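Cpftsy (Physcomitrella patens, PDB 4AK9) is a chloroplast SRP receptor GTPase of the SIMIBI class, which probably pairs with cpSRP54 to deliver proteins to the thylakoid membrane. Local coordinates at residues A[74-78]-A[79-83]; A[95-98]-A[99-103]. All coordinates share one frame; numbering follows the deposited sequence.

Contact 1 of 2, residues A[74-78]-A[79-83]; sequences RKDIL and AGRLK
D76 and L82 meet where helix 63-78 gives way to a loop, a worked example of how a Schellman motif is closed by side chains as well as by the backbone. G80, with its positive phi of 89°, turns the chain back on itself, and its N-H reaches I77 O at 3.1 Å from above the carbonyl plane. D76 O, one residue earlier, takes the N-H of L82 at 3.3 Å, again from above the plane, and a weak bond from R81 N. A water bridges the two sides of the turn, donating to I77 O and to L82 O.

The reversal lays L82 against the last helical turn. With CG anti to its own carbonyl carbon (chi1 -59°), L82 brings CD1 to within 3.6 Å of CB of D76, while its CB packs 3.9 Å from CG1 of I77; these two side chains cross at about a right angle. R81 bends back at chi3 and presents NH1 to the D76 carboxylate in a salt bridge, although the modelled separation is implausibly short and its exact geometry doubtful. CB of A79 lies over the centre of one guanidinium face, 3.7 Å above its plane.

Beyond the turn, I77 packs on S45 and L49 of helix 45-58 and on I88 of helix 85-101, and L82 lies on Q87 and A91 of that second helix. The turn thus links two consecutive helices of the SRP54-type helical bundle, at the surface.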
ATOM      1  N   ARG A  74     -15.102   6.370 -16.850  1.00 25.63           N
ATOM      2  CA  ARG A  74     -16.535   6.484 -16.562  1.00 28.70           C
ATOM      3  C   ARG A  74     -17.186   7.585 -17.413  1.00 34.14           C
ATOM      4  O   ARG A  74     -18.278   7.362 -17.960  1.00 33.54           O
ATOM      5  CB  ARG A  74     -16.818   6.750 -15.062  1.00 25.81           C
ATOM      6  CG  ARG A  74     -16.276   5.682 -14.091  1.00 28.07           C
ATOM      7  CD  ARG A  74     -16.572   6.003 -12.593  1.00 33.80           C
ATOM      8  NE  ARG A  74     -15.744   5.179 -11.705  1.00 29.31           N
ATOM      9  CZ  ARG A  74     -16.095   3.987 -11.207  1.00 34.51           C
ATOM     10  NH1 ARG A  74     -17.293   3.477 -11.480  1.00 30.52           N
ATOM     11  NH2 ARG A  74     -15.245   3.306 -10.423  1.00 32.33           N
ATOM     12  N   LYS A  75     -16.545   8.762 -17.500  1.00 34.00           N
ATOM     13  CA  LYS A  75     -17.089   9.889 -18.293  1.00 37.19           C
ATOM     14  C   LYS A  75     -17.128   9.545 -19.778  1.00 38.12           C
ATOM     15  O   LYS A  75     -18.108   9.845 -20.467  1.00 42.38           O
ATOM     16  CB  LYS A  75     -16.272  11.179 -18.142  1.00 40.26           C
ATOM     17  CG  LYS A  75     -15.755  11.478 -16.751  1.00 48.34           C
ATOM     18  CD  LYS A  75     -16.780  12.142 -15.861  1.00 48.08           C
ATOM     19  CE  LYS A  75     -16.104  12.594 -14.572  1.00 54.62           C
ATOM     20  NZ  LYS A  75     -16.990  13.455 -13.726  1.00 64.43           N
ATOM     21  N   ASP A  76     -16.046   8.949 -20.276  1.00 33.69           N
ATOM     22  CA  ASP A  76     -15.967   8.573 -21.691  1.00 38.41           C
ATOM     23  C   ASP A  76     -17.026   7.523 -22.052  1.00 44.12           C
ATOM     24  O   ASP A  76     -17.559   7.507 -23.182  1.00 39.02           O
ATOM     25  CB  ASP A  76     -14.557   8.072 -22.053  1.00 39.12           C
ATOM     26  CG  ASP A  76     -13.502   9.187 -22.020  1.00 41.92           C
ATOM     27  OD1 ASP A  76     -13.870  10.369 -21.840  1.00 49.50           O
ATOM     28  OD2 ASP A  76     -12.299   8.884 -22.184  1.00 45.36           O
ATOM     29  N   ILE A  77     -17.343   6.645 -21.097  1.00 33.04           N
ATOM     30  CA  ILE A  77     -18.414   5.676 -21.323  1.00 37.01           C
ATOM     31  C   ILE A  77     -19.778   6.368 -21.363  1.00 40.55           C
ATOM     32  O   ILE A  77     -20.593   6.112 -22.265  1.00 42.75           O
ATOM     33  CB  ILE A  77     -18.434   4.562 -20.249  1.00 30.81           C
ATOM     34  CG1 ILE A  77     -17.251   3.617 -20.459  1.00 29.51           C
ATOM     35  CG2 ILE A  77     -19.738   3.761 -20.321  1.00 30.63           C
ATOM     36  CD1 ILE A  77     -17.039   2.606 -19.313  1.00 26.72           C
ATOM     37  N   LEU A  78     -20.030   7.234 -20.382  1.00 39.24           N
ATOM     38  CA  LEU A  78     -21.314   7.938 -20.290  1.00 42.24           C
ATOM     39  C   LEU A  78     -21.518   8.831 -21.519  1.00 41.75           C
ATOM     40  O   LEU A  78     -22.658   9.101 -21.902  1.00 46.17           O
ATOM     41  CB  LEU A  78     -21.374   8.751 -18.996  1.00 40.61           C
ATOM     42  CG  LEU A  78     -22.583   9.612 -18.613  1.00 49.92           C
ATOM     43  CD1 LEU A  78     -23.700   8.785 -17.992  1.00 49.56           C
ATOM     44  CD2 LEU A  78     -22.136  10.697 -17.644  1.00 48.16           C
ATOM     45  N   ALA A  79     -20.414   9.247 -22.148  1.00 39.70           N
ATOM     46  CA  ALA A  79     -20.431  10.154 -23.303  1.00 44.25           C
ATOM     47  C   ALA A  79     -20.496   9.417 -24.647  1.00 47.08           C
ATOM     48  O   ALA A  79     -20.612  10.045 -25.699  1.00 51.58           O
ATOM     49  CB  ALA A  79     -19.208  11.071 -23.279  1.00 45.07           C
ATOM     50  N   GLY A  80     -20.400   8.092 -24.611  1.00 46.13           N
ATOM     51  CA  GLY A  80     -20.494   7.289 -25.818  1.00 41.99           C
ATOM     52  C   GLY A  80     -19.186   7.034 -26.543  1.00 44.51           C
ATOM     53  O   GLY A  80     -19.183   6.339 -27.570  1.00 47.11           O
ATOM     54  N   ARG A  81     -18.082   7.574 -26.023  1.00 47.05           N
ATOM     55  CA  ARG A  81     -16.772   7.391 -26.660  1.00 42.77           C
ATOM     56  C   ARG A  81     -16.222   5.973 -26.495  1.00 42.36           C
ATOM     57  O   ARG A  81     -15.483   5.481 -27.351  1.00 44.59           O
ATOM     58  CB  ARG A  81     -15.761   8.435 -26.162  1.00 45.82           C
ATOM     59  CG  ARG A  81     -16.290   9.860 -26.228  1.00 50.83           C
ATOM     60  CD  ARG A  81     -15.197  10.892 -26.044  1.00 54.87           C
ATOM     61  NE  ARG A  81     -15.740  12.084 -25.404  1.00 60.07           N
ATOM     62  CZ  ARG A  81     -15.729  12.276 -24.090  1.00 57.51           C
ATOM     63  NH1 ARG A  81     -15.182  11.360 -23.310  1.00 54.88           N
ATOM     64  NH2 ARG A  81     -16.245  13.380 -23.556  1.00 61.92           N
ATOM     65  N   LEU A  82     -16.584   5.308 -25.398  1.00 38.03           N
ATOM     66  CA  LEU A  82     -16.116   3.950 -25.157  1.00 36.06           C
ATOM     67  C   LEU A  82     -17.289   2.964 -25.085  1.00 32.09           C
ATOM     68  O   LEU A  82     -18.223   3.164 -24.304  1.00 33.76           O
ATOM     69  CB  LEU A  82     -15.303   3.882 -23.840  1.00 35.60           C
ATOM     70  CG  LEU A  82     -14.055   4.756 -23.691  1.00 37.20           C
ATOM     71  CD1 LEU A  82     -13.546   4.654 -22.233  1.00 29.16           C
ATOM     72  CD2 LEU A  82     -12.973   4.316 -24.675  1.00 31.44           C
ATOM     73  N   LYS A  83     -17.226   1.869 -25.843  1.00 32.99           N
ATOM     74  CA  LYS A  83     -18.369   0.954 -25.970  1.00 34.73           C
ATOM     75  C   LYS A  83     -17.992  -0.491 -25.923  1.00 37.49           C
ATOM     76  O   LYS A  83     -18.784  -1.366 -26.297  1.00 36.85           O
ATOM     77  CB  LYS A  83     -19.094   1.162 -27.300  1.00 36.62           C
ATOM     78  CG  LYS A  83     -19.689   2.506 -27.481  1.00 39.24           C
ATOM     79  CD  LYS A  83     -20.256   2.593 -28.873  1.00 48.16           C
ATOM     80  CE  LYS A  83     -20.687   3.999 -29.178  1.00 44.71           C
ATOM     81  NZ  LYS A  83     -21.703   4.456 -28.190  1.00 44.47           N
TER
HETATM   82  O   HOH W   1     -20.827   4.126 -24.049  1.00 36.79           O

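Contact 2 of 2, residues A[95-98]-A[99-103]; sequences NIFK and LLTER
L99 N binds N95 O and L100 N binds I96 O at 3.1 Å, the regular i to i+4 pattern by which helix 95-98 continues into 99-101. The pattern then tightens, for K98 O accepts two N-H groups, that of E102 at 2.8 Å, almost in line with the carbonyl bond, and that of T101 from above the carbonyl plane.

T101 adds a side-chain bond: its hydroxyl donates from OG1 to F97 O at 2.7 Å, tilted 33° from the carbonyl plane. A chi1 of 54° sets OG1 between the backbone N and the carbonyl carbon, leaving CG2 to rest over one face of the F97 ring, 4.1 Å from its centroid, as a CH-pi contact. In F97, CG is anti to the backbone N (chi1 178°), which lays the ring alongside T101, one face under its methyl. An alanine in place of T101 would lose both groups, probably leaving F97 O without its hydroxyl donor and one face of the ring without its methyl cover. K98, bent at chi3 and chi4, brings NZ to 3.3 Å from OE1 of E102 in a weakly hydrogen-bonded salt bridge. I96 and L100 run alongside each other in one direction, CG2 to CD1 4.0 Å apart.

Both continue into the core, I96 onto V282 and L100 onto V285, while F97 and T101 meet A309. A threonine hydroxyl bonded to the carbonyl four residues back is a common feature of helices; here an SRP54-type bundle helix packs against helix 280-288, between two strands of the GTPase sheet, and C-terminal helix 309-316.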
ATOM      1  N   ASN A  95      -4.609   6.638 -20.336  1.00 24.10           N
ATOM      2  CA  ASN A  95      -4.772   7.502 -19.187  1.00 23.04           C
ATOM      3  C   ASN A  95      -3.577   7.364 -18.252  1.00 22.58           C
ATOM      4  O   ASN A  95      -3.130   8.353 -17.675  1.00 20.34           O
ATOM      5  CB  ASN A  95      -6.048   7.195 -18.412  1.00 26.27           C
ATOM      6  CG  ASN A  95      -7.301   7.560 -19.186  1.00 38.56           C
ATOM      7  OD1 ASN A  95      -7.244   8.301 -20.172  1.00 40.39           O
ATOM      8  ND2 ASN A  95      -8.447   7.040 -18.740  1.00 34.98           N
ATOM      9  N   ILE A  96      -3.041   6.152 -18.141  1.00 20.67           N
ATOM     10  CA  ILE A  96      -1.862   5.954 -17.302  1.00 20.34           C
ATOM     11  C   ILE A  96      -0.666   6.635 -17.940  1.00 19.52           C
ATOM     12  O   ILE A  96       0.106   7.315 -17.272  1.00 19.42           O
ATOM     13  CB  ILE A  96      -1.584   4.456 -17.015  1.00 19.51           C
ATOM     14  CG1 ILE A  96      -2.715   3.907 -16.156  1.00 17.25           C
ATOM     15  CG2 ILE A  96      -0.233   4.296 -16.293  1.00 20.63           C
ATOM     16  CD1 ILE A  96      -2.769   2.385 -16.077  1.00 23.37           C
ATOM     17  N   PHE A  97      -0.517   6.488 -19.255  1.00 20.39           N
ATOM     18  CA  PHE A  97       0.538   7.208 -19.953  1.00 21.81           C
ATOM     19  C   PHE A  97       0.430   8.726 -19.755  1.00 22.10           C
ATOM     20  O   PHE A  97       1.419   9.397 -19.509  1.00 19.69           O
ATOM     21  CB  PHE A  97       0.530   6.867 -21.445  1.00 18.46           C
ATOM     22  CG  PHE A  97       1.560   7.617 -22.226  1.00 22.36           C
ATOM     23  CD1 PHE A  97       2.867   7.183 -22.249  1.00 22.55           C
ATOM     24  CD2 PHE A  97       1.226   8.778 -22.916  1.00 27.21           C
ATOM     25  CE1 PHE A  97       3.832   7.894 -22.956  1.00 22.61           C
ATOM     26  CE2 PHE A  97       2.182   9.474 -23.636  1.00 31.21           C
ATOM     27  CZ  PHE A  97       3.488   9.031 -23.652  1.00 21.79           C
ATOM     28  N   LYS A  98      -0.781   9.270 -19.855  1.00 20.84           N
ATOM     29  CA  LYS A  98      -0.952  10.707 -19.648  1.00 22.85           C
ATOM     30  C   LYS A  98      -0.577  11.168 -18.252  1.00 23.33           C
ATOM     31  O   LYS A  98       0.103  12.182 -18.100  1.00 22.39           O
ATOM     32  CB  LYS A  98      -2.387  11.119 -19.980  1.00 25.93           C
ATOM     33  CG  LYS A  98      -2.646  11.022 -21.460  1.00 32.78           C
ATOM     34  CD  LYS A  98      -4.063  11.422 -21.841  1.00 41.12           C
ATOM     35  CE  LYS A  98      -4.319  12.919 -21.624  1.00 53.84           C
ATOM     36  NZ  LYS A  98      -4.716  13.276 -20.224  1.00 54.36           N
ATOM     37  N   LEU A  99      -1.021  10.428 -17.236  1.00 20.66           N
ATOM     38  CA  LEU A  99      -0.690  10.775 -15.861  1.00 19.03           C
ATOM     39  C   LEU A  99       0.815  10.790 -15.674  1.00 19.56           C
ATOM     40  O   LEU A  99       1.328  11.609 -14.913  1.00 20.34           O
ATOM     41  CB  LEU A  99      -1.271   9.758 -14.891  1.00 23.46           C
ATOM     42  CG  LEU A  99      -2.758   9.852 -14.586  1.00 29.48           C
ATOM     43  CD1 LEU A  99      -3.025   9.000 -13.340  1.00 30.09           C
ATOM     44  CD2 LEU A  99      -3.144  11.307 -14.340  1.00 33.39           C
ATOM     45  N   LEU A 100       1.526   9.894 -16.372  1.00 19.65           N
ATOM     46  CA  LEU A 100       2.992   9.796 -16.228  1.00 19.17           C
ATOM     47  C   LEU A 100       3.775  10.905 -16.928  1.00 20.40           C
ATOM     48  O   LEU A 100       4.949  11.115 -16.654  1.00 22.03           O
ATOM     49  CB  LEU A 100       3.505   8.412 -16.691  1.00 16.51           C
ATOM     50  CG  LEU A 100       3.219   7.220 -15.752  1.00 18.80           C
ATOM     51  CD1 LEU A 100       3.422   5.885 -16.537  1.00 18.32           C
ATOM     52  CD2 LEU A 100       4.151   7.268 -14.538  1.00 17.79           C
ATOM     53  N   THR A 101       3.126  11.615 -17.846  1.00 23.20           N
ATOM     54  CA  THR A 101       3.857  12.496 -18.731  1.00 21.76           C
ATOM     55  C   THR A 101       3.330  13.937 -18.825  1.00 22.97           C
ATOM     56  O   THR A 101       4.066  14.831 -19.235  1.00 24.83           O
ATOM     57  CB  THR A 101       3.819  11.932 -20.172  1.00 21.22           C
ATOM     58  OG1 THR A 101       2.443  11.710 -20.546  1.00 23.97           O
ATOM     59  CG2 THR A 101       4.593  10.611 -20.276  1.00 21.44           C
ATOM     60  N   GLU A 102       2.059  14.161 -18.530  1.00 21.56           N
ATOM     61  CA  GLU A 102       1.475  15.484 -18.803  1.00 27.73           C
ATOM     62  C   GLU A 102       2.011  16.623 -17.931  1.00 31.95           C
ATOM     63  O   GLU A 102       2.003  17.784 -18.367  1.00 28.12           O
ATOM     64  CB  GLU A 102      -0.050  15.422 -18.676  1.00 28.30           C
ATOM     65  CG  GLU A 102      -0.512  15.256 -17.220  1.00 32.52           C
ATOM     66  CD  GLU A 102      -1.927  14.695 -17.102  1.00 41.39           C
ATOM     67  OE1 GLU A 102      -2.666  14.713 -18.121  1.00 50.62           O
ATOM     68  OE2 GLU A 102      -2.307  14.251 -15.988  1.00 42.83           O
ATOM     69  N   ARG A 103       2.480  16.317 -16.719  1.00 21.96           N
ATOM     70  CA  ARG A 103       2.848  17.364 -15.775  1.00 24.23           C
ATOM     71  C   ARG A 103       4.362  17.440 -15.493  1.00 24.81           C
ATOM     72  O   ARG A 103       4.912  18.535 -15.263  1.00 26.36           O
ATOM     73  CB  ARG A 103       2.034  17.186 -14.469  1.00 22.28           C
ATOM     74  CG  ARG A 103       2.570  17.987 -13.257  1.00 27.78           C
ATOM     75  CD  ARG A 103       2.451  19.547 -13.430  1.00 26.20           C
ATOM     76  NE  ARG A 103       2.848  20.224 -12.194  1.00 23.02           N
ATOM     77  CZ  ARG A 103       4.111  20.477 -11.868  1.00 23.46           C
ATOM     78  NH1 ARG A 103       5.089  20.133 -12.698  1.00 25.86           N
ATOM     79  NH2 ARG A 103       4.418  21.079 -10.720  1.00 24.17           N
TER

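How the contacts relate
Contacts 1 and 2 illustrate two local arrangements near the C-terminal parts of consecutive helices. Contact 1 turns the chain from helix 63-78 toward helix 85-101, and contact 2 lies in the far part of that second helix; their centres are about 19 Å apart, with nearest atoms about 5 Å apart and no touch. The two helices also touch at contact 2 itself, where N95 and L99 pack against helix 63-78. The centre of contact 1 lies about 33 Å from the centre of the chain, that of contact 2 about 15 Å, beside helices 280-288 and 309-316. Neither contact is part of the probable P-loop after strand 117-123.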